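Local coordinates for periplasmic solute binding protein (Candidatus liberibacter, PDB 4CL2), which binds manganese or zinc ions in the periplasm and probably hands them to an ABC-type metal importer, as other cluster 9 solute-binding proteins do, at residues V243-S248 and L263-T268; K155-K160 and I270-F275; S144-N149 and T258-L263; G15-N20 and I116-I121. All blocks are in the same frame, centred on the assembly; numbering follows the deposited sequence.

Contact 1 (V243-S248 and L263-T268). With MN (manganese (II) ion), chain L; SO4 (sulfate ion), chain E; SO4 (sulfate ion), chain F.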
loop_
_atom_site.group_PDB
_atom_site.type_symbol
_atom_site.label_atom_id
_atom_site.label_comp_id
_atom_site.label_asym_id
_atom_site.label_seq_id
_atom_site.Cartn_x
_atom_site.Cartn_y
_atom_site.Cartn_z
ATOM N N VAL A 243 -13.063 -6.690 -6.922
ATOM C CA VAL A 243 -11.877 -5.872 -7.051
ATOM C C VAL A 243 -11.532 -5.067 -5.830
ATOM O O VAL A 243 -12.353 -4.298 -5.332
ATOM C CB VAL A 243 -12.016 -4.886 -8.234
ATOM C CG1 VAL A 243 -10.766 -4.056 -8.378
ATOM C CG2 VAL A 243 -12.314 -5.594 -9.538
ATOM N N LEU A 244 -10.309 -5.212 -5.330
ATOM C CA LEU A 244 -9.773 -4.392 -4.246
ATOM C C LEU A 244 -8.842 -3.326 -4.805
ATOM O O LEU A 244 -8.280 -3.467 -5.861
ATOM C CB LEU A 244 -8.942 -5.213 -3.252
ATOM C CG LEU A 244 -9.688 -6.434 -2.683
ATOM C CD1 LEU A 244 -8.718 -7.277 -1.787
ATOM C CD2 LEU A 244 -10.907 -6.031 -1.852
ATOM N N TYR A 245 -8.705 -2.251 -4.036
ATOM C CA TYR A 245 -7.754 -1.137 -4.374
ATOM C C TYR A 245 -6.594 -1.245 -3.387
ATOM O O TYR A 245 -6.734 -1.126 -2.124
ATOM C CB TYR A 245 -8.436 0.239 -4.215
ATOM C CG TYR A 245 -9.345 0.539 -5.356
ATOM C CD1 TYR A 245 -10.567 -0.028 -5.431
ATOM C CD2 TYR A 245 -8.901 1.325 -6.411
ATOM C CE1 TYR A 245 -11.399 0.192 -6.498
ATOM C CE2 TYR A 245 -9.729 1.529 -7.500
ATOM C CZ TYR A 245 -10.957 0.962 -7.521
ATOM O OH TYR A 245 -11.848 1.131 -8.585
ATOM N N VAL A 246 -5.406 -1.516 -3.926
ATOM C CA VAL A 246 -4.207 -1.773 -3.111
ATOM C C VAL A 246 -2.918 -1.091 -3.598
ATOM O O VAL A 246 -2.139 -0.619 -2.767
ATOM C CB VAL A 246 -3.940 -3.267 -2.903
ATOM C CG1 VAL A 246 -5.087 -3.949 -2.195
ATOM C CG2 VAL A 246 -3.640 -3.968 -4.205
ATOM N N ASP A 247 -2.695 -0.981 -4.911
ATOM C CA ASP A 247 -1.379 -0.573 -5.437
ATOM C C ASP A 247 -1.293 0.889 -5.818
ATOM O O ASP A 247 -0.203 1.375 -6.070
ATOM C CB ASP A 247 -1.017 -1.415 -6.646
ATOM C CG ASP A 247 -0.560 -2.820 -6.264
ATOM O OD1 ASP A 247 -0.175 -3.001 -5.107
ATOM O OD2 ASP A 247 -0.649 -3.697 -7.148
ATOM N N SER A 248 -2.440 1.561 -5.936
ATOM C CA SER A 248 -2.520 2.957 -6.353
ATOM C C SER A 248 -3.795 3.521 -5.820
ATOM O O SER A 248 -4.787 2.803 -5.725
ATOM C CB SER A 248 -2.555 2.995 -7.879
ATOM O OG SER A 248 -2.754 4.314 -8.390
ATOM N N LEU A 263 -7.866 2.224 2.180
ATOM C CA LEU A 263 -7.953 1.235 3.246
ATOM C C LEU A 263 -9.415 0.936 3.563
ATOM O O LEU A 263 -9.801 -0.205 3.763
ATOM C CB LEU A 263 -7.306 1.761 4.531
ATOM C CG LEU A 263 -5.796 1.794 4.518
ATOM C CD1 LEU A 263 -5.317 2.334 5.856
ATOM C CD2 LEU A 263 -5.163 0.435 4.269
ATOM N N ARG A 264 -10.219 1.986 3.716
ATOM C CA ARG A 264 -11.607 1.823 4.089
ATOM C C ARG A 264 -12.381 0.999 3.025
ATOM O O ARG A 264 -13.128 0.076 3.351
ATOM C CB ARG A 264 -12.273 3.161 4.307
ATOM C CG ARG A 264 -13.695 3.044 4.803
ATOM C CD ARG A 264 -14.275 4.435 5.107
ATOM N NE ARG A 264 -14.369 5.211 3.909
ATOM C CZ ARG A 264 -14.798 6.464 3.834
ATOM N NH1 ARG A 264 -15.104 7.151 4.936
ATOM N NH2 ARG A 264 -14.885 7.035 2.628
ATOM N N PHE A 265 -12.184 1.306 1.748
ATOM C CA PHE A 265 -12.859 0.548 0.710
ATOM C C PHE A 265 -12.468 -0.905 0.693
ATOM O O PHE A 265 -13.321 -1.774 0.708
ATOM C CB PHE A 265 -12.615 1.163 -0.680
ATOM C CG PHE A 265 -13.331 0.467 -1.764
ATOM C CD1 PHE A 265 -14.601 0.830 -2.137
ATOM C CD2 PHE A 265 -12.712 -0.593 -2.424
ATOM C CE1 PHE A 265 -15.275 0.103 -3.088
ATOM C CE2 PHE A 265 -13.378 -1.320 -3.381
ATOM C CZ PHE A 265 -14.657 -0.975 -3.708
ATOM N N SER A 266 -11.166 -1.173 0.652
ATOM C CA SER A 266 -10.719 -2.552 0.543
ATOM C C SER A 266 -11.052 -3.364 1.781
ATOM O O SER A 266 -11.500 -4.464 1.612
ATOM C CB SER A 266 -9.240 -2.586 0.211
ATOM O OG SER A 266 -9.069 -2.018 -1.128
ATOM N N LEU A 267 -10.872 -2.831 2.971
ATOM C CA LEU A 267 -11.230 -3.574 4.146
ATOM C C LEU A 267 -12.747 -3.774 4.263
ATOM O O LEU A 267 -13.226 -4.809 4.716
ATOM C CB LEU A 267 -10.635 -2.969 5.372
ATOM C CG LEU A 267 -9.154 -3.332 5.634
ATOM C CD1 LEU A 267 -8.179 -3.046 4.553
ATOM C CD2 LEU A 267 -8.756 -2.580 6.934
ATOM N N THR A 268 -13.540 -2.766 3.858
ATOM C CA THR A 268 -14.997 -2.952 3.829
ATOM C C THR A 268 -15.396 -4.076 2.933
ATOM O O THR A 268 -16.222 -4.939 3.245
ATOM C CB THR A 268 -15.725 -1.588 3.473
ATOM O OG1 THR A 268 -15.475 -0.597 4.446
ATOM C CG2 THR A 268 -17.202 -1.815 3.325
HETATM MN MN MN L . 1.762 -4.226 -6.102
HETATM S S SO4 E . -16.174 6.507 8.609
HETATM O O1 SO4 E . -16.785 5.181 8.730
HETATM O O2 SO4 E . -14.976 6.372 7.777
HETATM O O3 SO4 E . -15.827 6.976 9.970
HETATM O O4 SO4 E . -17.078 7.488 8.009
HETATM S S SO4 F . -9.768 3.963 -11.006
HETATM O O1 SO4 F . -9.522 2.563 -10.664
HETATM O O2 SO4 F . -9.927 3.924 -12.480
HETATM O O3 SO4 F . -8.649 4.838 -10.676
HETATM O O4 SO4 F . -11.069 4.480 -10.484
#
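In the C-terminal lobe of this metal-binding protein, the end of strand 239-244 and the loop that carries a metal ligand lie on helix 259-274, with Tyr-245 touching Ser-266 and Phe-265, and Leu-244 touching Ser-266. Ser-266 OG donates to Tyr-245 O at 2.7 Å; the C=O...donor angle is 116° and the hydroxyl stands tilted from the carbonyl plane. A small serine suits this place, where Leu-244 and Ser-266 bring their CA atoms to 5.2 Å: its CB reaches toward the strand, and OG, beside its own backbone N (chi1 -66°), meets the loop. Next to it the rings of Tyr-245 and Phe-265 form an offset edge-to-face pair, planes 87° apart and centroids 5.4 Å apart, the tyrosine presenting its edge. Phe-265 CE2 comes 3.7 Å from Val-243 O, which lies at the ring's edge. Two residues beyond Tyr-245, Asp-247 binds the manganese ion through OD1 at 2.5 Å and OD2 at 2.7 Å, with His-106 and Glu-172 as further ligands. The serine bond therefore ties to the helix a carbonyl lying just two residues before a metal ligand.

Contact 2 (K155-K160 and I270-F275)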
loop_
_atom_site.group_PDB
_atom_site.type_symbol
_atom_site.label_atom_id
_atom_site.label_comp_id
_atom_site.label_asym_id
_atom_site.label_seq_id
_atom_site.Cartn_x
_atom_site.Cartn_y
_atom_site.Cartn_z
ATOM N N LYS A 155 -11.733 -3.652 11.433
ATOM C CA LYS A 155 -10.943 -4.708 12.118
ATOM C C LYS A 155 -11.754 -5.448 13.152
ATOM O O LYS A 155 -11.809 -6.670 13.203
ATOM C CB LYS A 155 -9.662 -4.146 12.716
ATOM C CG LYS A 155 -8.816 -5.209 13.425
ATOM C CD LYS A 155 -7.642 -4.594 14.212
ATOM C CE LYS A 155 -6.885 -5.757 14.841
ATOM N NZ LYS A 155 -5.716 -5.254 15.614
ATOM N N THR A 156 -12.456 -4.695 14.007
ATOM C CA THR A 156 -13.230 -5.266 15.053
ATOM C C THR A 156 -14.256 -6.257 14.504
ATOM O O THR A 156 -14.433 -7.383 15.009
ATOM C CB THR A 156 -13.857 -4.138 15.943
ATOM O OG1 THR A 156 -12.801 -3.306 16.462
ATOM C CG2 THR A 156 -14.698 -4.682 16.939
ATOM N N ARG A 157 -14.887 -5.889 13.385
ATOM C CA ARG A 157 -15.815 -6.780 12.765
ATOM C C ARG A 157 -15.125 -8.015 12.119
ATOM O O ARG A 157 -15.613 -9.162 12.332
ATOM C CB ARG A 157 -16.653 -6.019 11.709
ATOM C CG ARG A 157 -17.794 -6.837 11.177
ATOM C CD ARG A 157 -18.921 -5.977 10.579
ATOM N NE ARG A 157 -19.654 -6.789 9.589
ATOM C CZ ARG A 157 -19.712 -6.551 8.276
ATOM N NH1 ARG A 157 -19.142 -5.466 7.743
ATOM N NH2 ARG A 157 -20.361 -7.403 7.483
ATOM N N ILE A 158 -13.970 -7.817 11.450
ATOM C CA ILE A 158 -13.191 -8.876 10.774
ATOM C C ILE A 158 -12.791 -9.927 11.816
ATOM O O ILE A 158 -12.782 -11.145 11.566
ATOM C CB ILE A 158 -11.941 -8.257 10.032
ATOM C CG1 ILE A 158 -12.384 -7.450 8.777
ATOM C CG2 ILE A 158 -10.897 -9.300 9.648
ATOM C CD1 ILE A 158 -11.360 -6.526 8.143
ATOM N N GLU A 159 -12.441 -9.437 13.019
ATOM C CA GLU A 159 -11.919 -10.320 14.027
ATOM C C GLU A 159 -12.959 -11.317 14.562
ATOM O O GLU A 159 -12.583 -12.262 15.229
ATOM C CB GLU A 159 -11.300 -9.547 15.183
ATOM C CG GLU A 159 -10.049 -8.803 14.828
ATOM C CD GLU A 159 -8.842 -9.670 14.367
ATOM O OE1 GLU A 159 -8.852 -10.880 14.632
ATOM O OE2 GLU A 159 -7.884 -9.107 13.803
ATOM N N LYS A 160 -14.250 -11.127 14.271
ATOM C CA LYS A 160 -15.262 -12.091 14.635
ATOM C C LYS A 160 -15.353 -13.305 13.712
ATOM O O LYS A 160 -16.127 -14.227 13.986
ATOM C CB LYS A 160 -16.642 -11.416 14.681
ATOM C CG LYS A 160 -16.691 -10.273 15.646
ATOM C CD LYS A 160 -18.087 -9.663 15.664
ATOM C CE LYS A 160 -18.095 -8.364 16.456
ATOM N NZ LYS A 160 -17.498 -8.506 17.818
ATOM N N ILE A 270 -13.575 -6.605 1.944
ATOM C CA ILE A 270 -13.167 -7.880 2.538
ATOM C C ILE A 270 -14.134 -8.354 3.628
ATOM O O ILE A 270 -14.614 -9.470 3.573
ATOM C CB ILE A 270 -11.749 -7.753 3.077
ATOM C CG1 ILE A 270 -10.789 -7.543 1.910
ATOM C CG2 ILE A 270 -11.422 -9.009 3.913
ATOM C CD1 ILE A 270 -9.423 -7.130 2.396
ATOM N N VAL A 271 -14.488 -7.458 4.548
ATOM C CA VAL A 271 -15.327 -7.881 5.669
ATOM C C VAL A 271 -16.714 -8.220 5.162
ATOM O O VAL A 271 -17.351 -9.172 5.613
ATOM C CB VAL A 271 -15.332 -6.859 6.840
ATOM C CG1 VAL A 271 -15.985 -5.580 6.517
ATOM C CG2 VAL A 271 -16.071 -7.402 8.037
ATOM N N ASP A 272 -17.164 -7.498 4.128
ATOM C CA ASP A 272 -18.523 -7.766 3.569
ATOM C C ASP A 272 -18.607 -9.067 2.852
ATOM O O ASP A 272 -19.677 -9.615 2.620
ATOM C CB ASP A 272 -18.960 -6.642 2.628
ATOM C CG ASP A 272 -19.385 -5.430 3.342
ATOM O OD1 ASP A 272 -19.440 -5.427 4.625
ATOM O OD2 ASP A 272 -19.466 -4.358 2.700
ATOM N N THR A 273 -17.454 -9.573 2.451
ATOM C CA THR A 273 -17.323 -10.809 1.726
ATOM C C THR A 273 -17.355 -11.930 2.710
ATOM O O THR A 273 -18.133 -12.869 2.591
ATOM C CB THR A 273 -15.944 -10.862 1.025
ATOM O OG1 THR A 273 -16.090 -11.128 -0.362
ATOM C CG2 THR A 273 -15.035 -11.933 1.663
ATOM N N LEU A 274 -16.540 -11.780 3.736
ATOM C CA LEU A 274 -16.165 -12.858 4.651
ATOM C C LEU A 274 -17.208 -13.088 5.688
ATOM O O LEU A 274 -17.250 -14.159 6.302
ATOM C CB LEU A 274 -14.792 -12.556 5.319
ATOM C CG LEU A 274 -13.521 -13.269 4.806
ATOM C CD1 LEU A 274 -13.297 -13.341 3.293
ATOM C CD2 LEU A 274 -12.289 -12.655 5.455
ATOM N N PHE A 275 -18.067 -12.101 5.893
ATOM C CA PHE A 275 -19.427 -12.381 6.361
ATOM C C PHE A 275 -20.405 -12.341 5.193
ATOM O O PHE A 275 -21.340 -13.128 5.154
ATOM C CB PHE A 275 -19.866 -11.369 7.389
ATOM C CG PHE A 275 -19.096 -11.465 8.661
ATOM C CD1 PHE A 275 -19.394 -12.455 9.614
ATOM C CD2 PHE A 275 -18.070 -10.594 8.903
ATOM C CE1 PHE A 275 -18.676 -12.533 10.797
ATOM C CE2 PHE A 275 -17.351 -10.668 10.080
ATOM C CZ PHE A 275 -17.651 -11.630 11.019
#
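Arg-157 and Ile-158 meet Val-271, Asp-272 and Phe-275 where the C-terminal part of helix 133-158, the long helix that connects the two lobes in this family, packs on the end of the C-terminal helix 259-274. At the centre, in the conformer given, Ile-158 CG1 rests 3.6 Å from Val-271 CB, the two side chains crossing obliquely. Both are beta-branched and buried, suited to filling the short gap between backbones whose CA atoms come to 5.6 Å at this pair.

Arg-157 passes over this apolar patch. Its CG is anti to the backbone N (chi1 -171°), and its chain, extended from CG to NE, crosses Val-271 at about a right angle. Val-271 CG2 lies 3.6 Å above one face of the guanidinium, toward the rim. The long aliphatic part thus packs on the valine while the charged end reaches the exposed Asp-272, where NH1 and OD1 form a salt bridge whose N-H...acceptor angle is 167°.

Phe-275, the last residue, slides past Arg-157 in the opposite direction, ring and guanidinium planes 22° apart. Farther out, Phe-182 and Phe-184 back Ile-158, and Glu-159 forms a salt bridge with Arg-166. At the outer end of the phenylalanine ring, CE2 approaches Arg-157 O to 3.2 Å and CZ lies 3.8 Å from Lys-160 CB.

Contact 3 (S144-N149 and T258-L263)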
loop_
_atom_site.group_PDB
_atom_site.type_symbol
_atom_site.label_atom_id
_atom_site.label_comp_id
_atom_site.label_asym_id
_atom_site.label_seq_id
_atom_site.Cartn_x
_atom_site.Cartn_y
_atom_site.Cartn_z
ATOM N N SER A 144 -3.595 10.276 12.210
ATOM C CA SER A 144 -3.537 8.948 12.776
ATOM C C SER A 144 -4.911 8.558 13.402
ATOM O O SER A 144 -5.402 7.469 13.210
ATOM C CB SER A 144 -2.441 8.942 13.867
ATOM O OG SER A 144 -1.149 9.066 13.296
ATOM N N GLU A 145 -5.527 9.494 14.126
ATOM C CA GLU A 145 -6.809 9.282 14.731
ATOM C C GLU A 145 -7.910 9.137 13.713
ATOM O O GLU A 145 -8.782 8.298 13.877
ATOM C CB GLU A 145 -7.177 10.382 15.755
ATOM C CG GLU A 145 -6.258 10.490 16.964
ATOM C CD GLU A 145 -5.841 9.155 17.601
ATOM O OE1 GLU A 145 -6.741 8.304 17.850
ATOM O OE2 GLU A 145 -4.600 8.993 17.854
ATOM N N LYS A 146 -7.872 9.936 12.658
ATOM C CA LYS A 146 -8.868 9.766 11.606
ATOM C C LYS A 146 -8.818 8.366 10.968
ATOM O O LYS A 146 -9.850 7.762 10.736
ATOM C CB LYS A 146 -8.640 10.845 10.538
ATOM C CG LYS A 146 -9.767 10.987 9.549
ATOM C CD LYS A 146 -9.496 12.149 8.582
ATOM C CE LYS A 146 -10.683 12.396 7.643
ATOM N NZ LYS A 146 -10.272 13.565 6.803
ATOM N N ILE A 147 -7.605 7.832 10.755
ATOM C CA ILE A 147 -7.419 6.529 10.185
ATOM C C ILE A 147 -7.938 5.479 11.159
ATOM O O ILE A 147 -8.679 4.585 10.811
ATOM C CB ILE A 147 -5.894 6.238 9.855
ATOM C CG1 ILE A 147 -5.366 7.111 8.712
ATOM C CG2 ILE A 147 -5.705 4.708 9.520
ATOM C CD1 ILE A 147 -5.761 6.669 7.367
ATOM N N ARG A 148 -7.530 5.592 12.425
ATOM C CA ARG A 148 -8.008 4.663 13.443
ATOM C C ARG A 148 -9.526 4.641 13.533
ATOM O O ARG A 148 -10.159 3.571 13.577
ATOM C CB ARG A 148 -7.364 4.913 14.812
ATOM C CG ARG A 148 -7.741 3.852 15.861
ATOM C CD ARG A 148 -7.116 4.168 17.216
ATOM N NE ARG A 148 -5.688 4.096 17.058
ATOM C CZ ARG A 148 -4.840 5.094 17.285
ATOM N NH1 ARG A 148 -5.261 6.261 17.709
ATOM N NH2 ARG A 148 -3.548 4.907 17.005
ATOM N N ASN A 149 -10.120 5.805 13.543
ATOM C CA ASN A 149 -11.559 5.923 13.687
ATOM C C ASN A 149 -12.304 5.284 12.553
ATOM O O ASN A 149 -13.363 4.676 12.763
ATOM C CB ASN A 149 -11.951 7.381 13.859
ATOM C CG ASN A 149 -11.581 7.910 15.213
ATOM O OD1 ASN A 149 -11.431 7.141 16.159
ATOM N ND2 ASN A 149 -11.468 9.245 15.335
ATOM N N THR A 258 -8.012 8.660 -1.808
ATOM C CA THR A 258 -7.087 8.974 -0.707
ATOM C C THR A 258 -6.645 7.690 -0.043
ATOM O O THR A 258 -7.278 6.638 -0.202
ATOM C CB THR A 258 -7.736 9.876 0.379
ATOM O OG1 THR A 258 -8.702 9.123 1.136
ATOM C CG2 THR A 258 -8.445 11.077 -0.182
ATOM N N TYR A 259 -5.560 7.723 0.729
ATOM C CA TYR A 259 -5.136 6.534 1.424
ATOM C C TYR A 259 -6.170 6.014 2.388
ATOM O O TYR A 259 -6.439 4.787 2.454
ATOM C CB TYR A 259 -3.820 6.815 2.159
ATOM C CG TYR A 259 -3.268 5.688 3.068
ATOM C CD1 TYR A 259 -3.048 4.460 2.583
ATOM C CD2 TYR A 259 -2.944 5.919 4.360
ATOM C CE1 TYR A 259 -2.481 3.431 3.361
ATOM C CE2 TYR A 259 -2.372 4.948 5.145
ATOM C CZ TYR A 259 -2.141 3.696 4.649
ATOM O OH TYR A 259 -1.574 2.711 5.426
ATOM N N LEU A 260 -6.733 6.897 3.212
ATOM C CA LEU A 260 -7.807 6.479 4.106
ATOM C C LEU A 260 -8.960 5.826 3.340
ATOM O O LEU A 260 -9.413 4.755 3.756
ATOM C CB LEU A 260 -8.315 7.637 4.933
ATOM C CG LEU A 260 -9.399 7.334 5.989
ATOM C CD1 LEU A 260 -9.455 8.433 6.974
ATOM C CD2 LEU A 260 -10.744 7.231 5.333
ATOM N N ASP A 261 -9.392 6.401 2.227
ATOM C CA ASP A 261 -10.471 5.839 1.430
ATOM C C ASP A 261 -10.081 4.485 0.838
ATOM O O ASP A 261 -10.920 3.608 0.746
ATOM C CB ASP A 261 -10.872 6.737 0.316
ATOM C CG ASP A 261 -11.541 8.044 0.795
ATOM O OD1 ASP A 261 -12.024 8.126 1.899
ATOM O OD2 ASP A 261 -11.592 8.969 0.011
ATOM N N LEU A 262 -8.837 4.324 0.473
ATOM C CA LEU A 262 -8.346 3.069 -0.048
ATOM C C LEU A 262 -8.405 1.982 0.990
ATOM O O LEU A 262 -8.906 0.860 0.724
ATOM C CB LEU A 262 -6.903 3.193 -0.561
ATOM C CG LEU A 262 -6.245 1.920 -1.120
ATOM C CD1 LEU A 262 -5.350 2.310 -2.310
ATOM C CD2 LEU A 262 -5.442 1.262 -0.050
ATOM N N LEU A 263 -7.866 2.224 2.180
ATOM C CA LEU A 263 -7.953 1.235 3.246
ATOM C C LEU A 263 -9.415 0.936 3.563
ATOM O O LEU A 263 -9.801 -0.205 3.763
ATOM C CB LEU A 263 -7.306 1.761 4.531
ATOM C CG LEU A 263 -5.796 1.794 4.518
ATOM C CD1 LEU A 263 -5.317 2.334 5.856
ATOM C CD2 LEU A 263 -5.163 0.435 4.269
#
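Ile-147 and Leu-260 slide past each other in opposite directions, and their overlap packs helix 133-158 on the first turns of helix 259-274. Leu-260 points its CB toward the long helix, while Ile-147 leaves its own backbone at a slant and brings CD1 to within 3.7 Å of Leu-260 CB. The isoleucine's CG1 is anti to the carbonyl carbon (chi1 -68°), and CD1 beyond it also lies 4.2 Å from Tyr-259 CD2, oblique to the ring. Its other branch, CG2, faces Leu-263 CD1 at the longer distance of 4.4 Å. One branched residue thus serves three neighbours, which suits isoleucine to a buried place between two helices.

Lys-146 meets Leu-260 differently: the two cross at about a right angle and, in the conformer given, Lys-146 CG sits 3.6 Å from Leu-260 CD1. The methylenes give apolar contact, while the extended chain suits an exposed position.

Within helix 259-274, Leu-263 CD1 lies over one face of the Tyr-259 ring near its rim, 3.6 Å above the plane, and the tyrosine OH is satisfied by Trp-108 O. Thr-258 is the N-cap, its OG1 accepting from Asp-261 N at 3.0 Å.

The short helical segments run nearly parallel, 18° apart with axes 10.4 Å from each other, an apolar helix-helix packing formed along helix 133-158.

Contact 4 (G15-N20 and I116-I121)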
loop_
_atom_site.group_PDB
_atom_site.type_symbol
_atom_site.label_atom_id
_atom_site.label_comp_id
_atom_site.label_asym_id
_atom_site.label_seq_id
_atom_site.Cartn_x
_atom_site.Cartn_y
_atom_site.Cartn_z
ATOM N N GLY A 15 2.230 10.205 -1.265
ATOM C CA GLY A 15 1.873 11.582 -1.474
ATOM C C GLY A 15 0.672 12.023 -0.694
ATOM O O GLY A 15 0.656 13.130 -0.093
ATOM N N ASP A 16 -0.363 11.184 -0.663
ATOM C CA ASP A 16 -1.586 11.537 0.041
ATOM C C ASP A 16 -1.386 11.550 1.568
ATOM O O ASP A 16 -1.890 12.450 2.292
ATOM C CB ASP A 16 -2.721 10.573 -0.337
ATOM C CG ASP A 16 -3.997 10.926 0.361
ATOM O OD1 ASP A 16 -4.649 11.926 -0.001
ATOM O OD2 ASP A 16 -4.335 10.225 1.331
ATOM N N ILE A 17 -0.609 10.592 2.075
ATOM C CA ILE A 17 -0.283 10.574 3.522
ATOM C C ILE A 17 0.445 11.842 3.878
ATOM O O ILE A 17 0.127 12.549 4.844
ATOM C CB ILE A 17 0.569 9.348 3.869
ATOM C CG1 ILE A 17 -0.275 8.088 3.774
ATOM C CG2 ILE A 17 1.090 9.476 5.322
ATOM C CD1 ILE A 17 0.559 6.840 3.713
ATOM N N THR A 18 1.425 12.175 3.047
ATOM C CA THR A 18 2.230 13.385 3.328
ATOM C C THR A 18 1.395 14.679 3.303
ATOM O O THR A 18 1.532 15.551 4.175
ATOM C CB THR A 18 3.355 13.473 2.305
ATOM O OG1 THR A 18 4.113 12.254 2.339
ATOM C CG2 THR A 18 4.303 14.607 2.658
ATOM N N GLN A 19 0.486 14.787 2.353
ATOM C CA GLN A 19 -0.411 15.933 2.296
ATOM C C GLN A 19 -1.228 16.063 3.541
ATOM O O GLN A 19 -1.482 17.170 3.988
ATOM C CB GLN A 19 -1.322 15.833 1.073
ATOM C CG GLN A 19 -2.300 16.979 0.884
ATOM C CD GLN A 19 -1.624 18.336 0.671
ATOM O OE1 GLN A 19 -0.512 18.440 0.165
ATOM N NE2 GLN A 19 -2.298 19.382 1.096
ATOM N N ASN A 20 -1.637 14.954 4.140
ATOM C CA ASN A 20 -2.422 15.072 5.360
ATOM C C ASN A 20 -1.618 15.500 6.573
ATOM O O ASN A 20 -2.153 16.082 7.527
ATOM C CB ASN A 20 -3.104 13.755 5.649
ATOM C CG ASN A 20 -4.366 13.614 4.861
ATOM O OD1 ASN A 20 -5.416 14.193 5.199
ATOM N ND2 ASN A 20 -4.277 12.916 3.756
ATOM N N ILE A 116 2.919 3.842 11.415
ATOM C CA ILE A 116 4.384 3.917 11.211
ATOM C C ILE A 116 4.740 4.789 9.991
ATOM O O ILE A 116 5.671 5.615 10.096
ATOM C CB ILE A 116 4.979 2.496 11.074
ATOM C CG1 ILE A 116 4.760 1.790 12.399
ATOM C CG2 ILE A 116 6.446 2.601 10.679
ATOM C CD1 ILE A 116 5.107 0.310 12.343
ATOM N N TYR A 117 4.030 4.642 8.885
ATOM C CA TYR A 117 4.174 5.540 7.717
ATOM C C TYR A 117 4.014 6.996 8.171
ATOM O O TYR A 117 4.852 7.864 7.880
ATOM C CB TYR A 117 3.173 5.258 6.601
ATOM C CG TYR A 117 3.528 4.118 5.654
ATOM C CD1 TYR A 117 3.549 2.791 6.061
ATOM C CD2 TYR A 117 3.842 4.372 4.315
ATOM C CE1 TYR A 117 3.837 1.741 5.177
ATOM C CE2 TYR A 117 4.149 3.331 3.458
ATOM C CZ TYR A 117 4.175 2.041 3.855
ATOM O OH TYR A 117 4.467 0.978 3.008
ATOM N N ILE A 118 2.967 7.244 8.901
ATOM C CA ILE A 118 2.663 8.628 9.362
ATOM C C ILE A 118 3.787 9.146 10.240
ATOM O O ILE A 118 4.237 10.281 10.050
ATOM C CB ILE A 118 1.296 8.637 10.080
ATOM C CG1 ILE A 118 0.178 8.409 9.049
ATOM C CG2 ILE A 118 1.097 9.951 10.843
ATOM C CD1 ILE A 118 -1.139 8.030 9.667
ATOM N N GLU A 119 4.238 8.338 11.223
ATOM C CA GLU A 119 5.280 8.738 12.165
ATOM C C GLU A 119 6.575 9.034 11.429
ATOM O O GLU A 119 7.258 10.033 11.722
ATOM C CB GLU A 119 5.465 7.690 13.265
ATOM C CG GLU A 119 6.701 7.944 14.095
ATOM C CD GLU A 119 6.719 9.272 14.823
ATOM O OE1 GLU A 119 5.654 9.959 14.912
ATOM O OE2 GLU A 119 7.821 9.668 15.267
ATOM N N ASN A 120 6.966 8.150 10.491
ATOM C CA ASN A 120 8.234 8.382 9.806
ATOM C C ASN A 120 8.140 9.630 8.949
ATOM O O ASN A 120 9.157 10.354 8.782
ATOM C CB ASN A 120 8.575 7.163 8.921
ATOM C CG ASN A 120 9.104 6.021 9.752
ATOM O OD1 ASN A 120 9.660 6.256 10.816
ATOM N ND2 ASN A 120 8.907 4.801 9.318
ATOM N N ILE A 121 6.981 9.906 8.376
ATOM C CA ILE A 121 6.838 11.089 7.519
ATOM C C ILE A 121 6.820 12.358 8.406
ATOM O O ILE A 121 7.445 13.379 8.074
ATOM C CB ILE A 121 5.620 10.979 6.576
ATOM C CG1 ILE A 121 5.904 9.902 5.528
ATOM C CG2 ILE A 121 5.341 12.311 5.843
ATOM C CD1 ILE A 121 4.690 9.454 4.758
#
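A buried helix-helix contact, built from Ile-17 and Thr-18 against Tyr-117, Ile-118 and Ile-121, joins helix 12-22 to helix 111-128 beside the N-terminal parallel sheet. Ile-17 points toward its partner and divides its branches: CG2, anti to the backbone N, reaches Ile-121 CD1 at 3.6 Å and Ile-118 CG1 at 4.0 Å, whereas CD1 meets Tyr-117 CD2 obliquely at 4.2 Å. It crosses both isoleucines at about a right angle. Such beta-branched side chains, stiff and wholly apolar, suit the buried interface.

Thr-18 sets its OG1 3.7 Å from Ile-121 CG2, but that hydroxyl is hydrogen-bonded to Ile-14 O within its own helix, which lets a polar residue sit among hydrocarbon groups. Tyr-117 likewise has its OH bonded to Asn-60 OD1. Leu-58 of strand 56-59 touches both Thr-18 and Ile-121. The two helical segments cross at -61° with axes 10.0 Å apart, and both helices lie beside the parallel sheet, as in the alpha/beta lobes of periplasmic binding proteins.

Contact 4 comes first along the chain, closing within the N-terminal part before the other three open. Contacts 2 and 3 both pair helix 133-158 with helix 259-274, their centres about 17 Å apart, and contact 1 sets strand 239-244 and its loop against the stretch of helix 259-274 between those two. Contact 1 is nested within the loop closed by contact 2, and shares Leu-263 with contact 3. Contacts 3 and 4, with centres about 11 Å apart, meet where Asp-16 OD2 probably accepts from Tyr-259 N. Contacts 2 and 4 lie farthest apart, about 26 Å between centres. Helix 259-274 therefore links the metal-ligand loop, the long helix and the N-terminal helices.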